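Local atomic coordinates of phospholipase C beta (Meleagris gallopavo, PDB entry 1JAD), a protein that belongs to the phospholipase C beta family, this C-terminal part being a long, mostly helical, coiled-coil-like structure that forms a dimer. Residues A[16-24]-A[197-208]. Residues are numbered along the deposited sequence; the frame is centred on the assembly and turned at random.
Sequences PQTASLAEL and LEEKQAENLRAI
P16 and L197 open the contact with apolar packing: CB of P16 lies 4.0 Å from CB of L197, while the same proline carbon sits over the helix backbone at 3.9 Å from CA of L197. At the far end the end of the L21 side chain comes toward the helix, with CG 4.3 Å from CG1 of I208 and A207 beside it.

The contacts follow one face of helix 161-245, with P16, T18 and S20 lying nearest L197, Q201 and N204 in turn. An extended N-terminal strip thus runs along a long helix and then turns into the short helix 21-24, beside both helix 161-245 and helix 75-155, where T18 touches Q121. The two long helices pack on each other through L197 on L125 and I208 on I113; another side of helix 161-245 faces the second subunit, E198 packing on Q209 and A202 on R206 of that chain.

Polar groups meet less tidily. One helical turn on from L197, K200 lays its methylene carbons against the P16 carbonyl, CE coming to 3.2 Å from P16 O. With its CG anti to the backbone N (chi1 -167°), N204 projects its amide toward the strip, and ND2 lies 2.7 Å from A19 O, but the angle is too poor for a hydrogen bond; OD1 is buried without a polar partner, the methyl CD1 of L24 lying 4.0 Å from it. T18 crosses Q201 at about a right angle and sets OG1 against its CG, the hydroxyl being hydrogen-bonded to E124. Where the strip becomes helix, S20 is the N-cap and forms a capping box with E23, both of its bonds weak: E23 N to S20 OG, and S20 N to E23 OE2 at 3.3 Å.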
# COMPACT_ATOMS: atom_id res chain seq x y z
N PRO A 16 -0.19 11.89 14.53
CA PRO A 16 0.20 11.22 13.29
C PRO A 16 1.70 11.17 12.99
O PRO A 16 2.35 12.20 12.86
CB PRO A 16 -0.57 12.01 12.24
CG PRO A 16 -1.85 12.31 12.97
CD PRO A 16 -1.25 12.87 14.24
N GLN A 17 2.23 9.96 12.87
CA GLN A 17 3.65 9.78 12.56
C GLN A 17 3.98 8.38 12.05
O GLN A 17 3.60 7.39 12.67
CB GLN A 17 4.51 10.07 13.79
CG GLN A 17 4.33 9.08 14.92
CD GLN A 17 5.54 9.06 15.85
OE1 GLN A 17 6.64 8.68 15.45
NE2 GLN A 17 5.33 9.46 17.10
N THR A 18 4.70 8.32 10.94
CA THR A 18 5.12 7.05 10.35
C THR A 18 6.62 7.10 10.11
O THR A 18 7.16 8.15 9.76
CB THR A 18 4.43 6.75 8.99
OG1 THR A 18 3.06 6.42 9.20
CG2 THR A 18 5.12 5.58 8.28
N ALA A 19 7.28 5.96 10.28
CA ALA A 19 8.72 5.88 10.08
C ALA A 19 9.06 6.55 8.75
O ALA A 19 8.28 6.51 7.81
CB ALA A 19 9.17 4.42 10.06
N SER A 20 10.23 7.17 8.70
CA SER A 20 10.67 7.83 7.48
C SER A 20 11.41 6.83 6.60
O SER A 20 11.69 5.71 7.03
CB SER A 20 11.58 9.01 7.82
OG SER A 20 12.67 8.59 8.62
N LEU A 21 11.73 7.24 5.38
CA LEU A 21 12.43 6.36 4.46
C LEU A 21 13.78 6.04 5.09
O LEU A 21 14.35 4.98 4.85
CB LEU A 21 12.66 7.05 3.11
CG LEU A 21 12.72 6.17 1.85
CD1 LEU A 21 13.45 6.92 0.77
CD2 LEU A 21 13.43 4.87 2.12
N ALA A 22 14.26 6.97 5.91
CA ALA A 22 15.55 6.83 6.58
C ALA A 22 15.53 5.74 7.63
O ALA A 22 16.45 4.93 7.72
CB ALA A 22 15.94 8.15 7.23
N GLU A 23 14.47 5.72 8.44
CA GLU A 23 14.34 4.71 9.48
C GLU A 23 14.24 3.31 8.89
O GLU A 23 14.83 2.36 9.40
CB GLU A 23 13.10 5.01 10.33
CG GLU A 23 13.17 6.33 11.08
CD GLU A 23 11.94 6.59 11.93
OE1 GLU A 23 11.60 5.72 12.77
OE2 GLU A 23 11.32 7.66 11.77
N LEU A 24 13.49 3.20 7.79
CA LEU A 24 13.27 1.93 7.11
C LEU A 24 14.49 1.37 6.37
O LEU A 24 14.65 0.15 6.29
CB LEU A 24 12.11 2.08 6.12
CG LEU A 24 10.79 2.46 6.79
CD1 LEU A 24 9.71 2.68 5.74
CD2 LEU A 24 10.39 1.35 7.74
N LEU A 197 -2.75 11.08 9.14
CA LEU A 197 -1.89 9.91 9.26
C LEU A 197 -1.78 9.16 7.93
O LEU A 197 -0.68 8.81 7.49
CB LEU A 197 -2.46 8.98 10.34
CG LEU A 197 -1.66 7.74 10.74
CD1 LEU A 197 -2.25 7.10 11.98
CD2 LEU A 197 -1.65 6.77 9.60
N GLU A 198 -2.91 8.90 7.29
CA GLU A 198 -2.90 8.19 6.03
C GLU A 198 -2.17 9.03 5.00
O GLU A 198 -1.56 8.52 4.07
CB GLU A 198 -4.33 7.90 5.57
CG GLU A 198 -5.17 7.24 6.62
CD GLU A 198 -6.54 6.84 6.13
OE1 GLU A 198 -7.23 7.69 5.52
OE2 GLU A 198 -6.94 5.68 6.36
N GLU A 199 -2.23 10.33 5.21
CA GLU A 199 -1.58 11.27 4.30
C GLU A 199 -0.06 11.11 4.34
O GLU A 199 0.60 11.11 3.31
CB GLU A 199 -1.99 12.68 4.69
CG GLU A 199 -1.65 13.73 3.67
CD GLU A 199 -2.12 15.10 4.12
OE1 GLU A 199 -1.52 15.65 5.07
OE2 GLU A 199 -3.11 15.60 3.54
N LYS A 200 0.51 10.99 5.53
CA LYS A 200 1.95 10.83 5.66
C LYS A 200 2.36 9.53 4.99
O LYS A 200 3.28 9.50 4.17
CB LYS A 200 2.35 10.80 7.14
CG LYS A 200 2.30 12.16 7.81
CD LYS A 200 2.67 12.04 9.27
CE LYS A 200 2.76 13.41 9.92
NZ LYS A 200 3.87 14.19 9.30
N GLN A 201 1.66 8.45 5.33
CA GLN A 201 1.94 7.15 4.75
C GLN A 201 1.97 7.24 3.23
O GLN A 201 2.86 6.66 2.59
CB GLN A 201 0.88 6.16 5.25
CG GLN A 201 1.01 5.99 6.75
CD GLN A 201 -0.15 5.28 7.41
OE1 GLN A 201 -0.06 4.87 8.57
NE2 GLN A 201 -1.27 5.17 6.69
N ALA A 202 1.05 8.00 2.64
CA ALA A 202 1.03 8.14 1.19
C ALA A 202 2.31 8.82 0.72
O ALA A 202 2.94 8.39 -0.26
CB ALA A 202 -0.18 8.94 0.74
N GLU A 203 2.69 9.87 1.44
CA GLU A 203 3.89 10.65 1.15
C GLU A 203 5.13 9.76 1.26
O GLU A 203 6.07 9.87 0.48
CB GLU A 203 3.97 11.81 2.16
CG GLU A 203 5.34 12.46 2.28
CD GLU A 203 5.40 13.47 3.44
OE1 GLU A 203 4.75 14.54 3.35
OE2 GLU A 203 6.10 13.18 4.44
N ASN A 204 5.11 8.88 2.24
CA ASN A 204 6.22 7.98 2.47
C ASN A 204 6.35 7.01 1.29
O ASN A 204 7.43 6.82 0.73
CB ASN A 204 5.98 7.24 3.79
CG ASN A 204 7.19 6.51 4.28
OD1 ASN A 204 7.49 5.40 3.84
ND2 ASN A 204 7.94 7.14 5.18
N LEU A 205 5.23 6.41 0.90
CA LEU A 205 5.21 5.49 -0.23
C LEU A 205 5.80 6.22 -1.42
O LEU A 205 6.69 5.72 -2.12
CB LEU A 205 3.77 5.07 -0.55
CG LEU A 205 3.54 4.18 -1.78
CD1 LEU A 205 4.24 2.85 -1.60
CD2 LEU A 205 2.05 3.95 -1.97
N ARG A 206 5.31 7.43 -1.64
CA ARG A 206 5.75 8.26 -2.74
C ARG A 206 7.26 8.49 -2.67
O ARG A 206 7.95 8.44 -3.68
CB ARG A 206 4.97 9.58 -2.71
CG ARG A 206 5.19 10.49 -3.87
CD ARG A 206 3.96 11.38 -4.14
NE ARG A 206 3.67 12.38 -3.12
CZ ARG A 206 3.02 12.16 -1.97
NH1 ARG A 206 2.57 10.96 -1.66
NH2 ARG A 206 2.83 13.17 -1.13
N ALA A 207 7.80 8.72 -1.48
CA ALA A 207 9.25 8.93 -1.38
C ALA A 207 9.96 7.66 -1.88
O ALA A 207 10.93 7.72 -2.63
CB ALA A 207 9.64 9.21 0.07
N ILE A 208 9.43 6.51 -1.47
CA ILE A 208 9.96 5.20 -1.84
C ILE A 208 10.01 4.97 -3.35
O ILE A 208 11.03 4.54 -3.89
CB ILE A 208 9.11 4.08 -1.20
CG1 ILE A 208 9.23 4.18 0.33
CG2 ILE A 208 9.52 2.72 -1.74
CD1 ILE A 208 8.30 3.26 1.08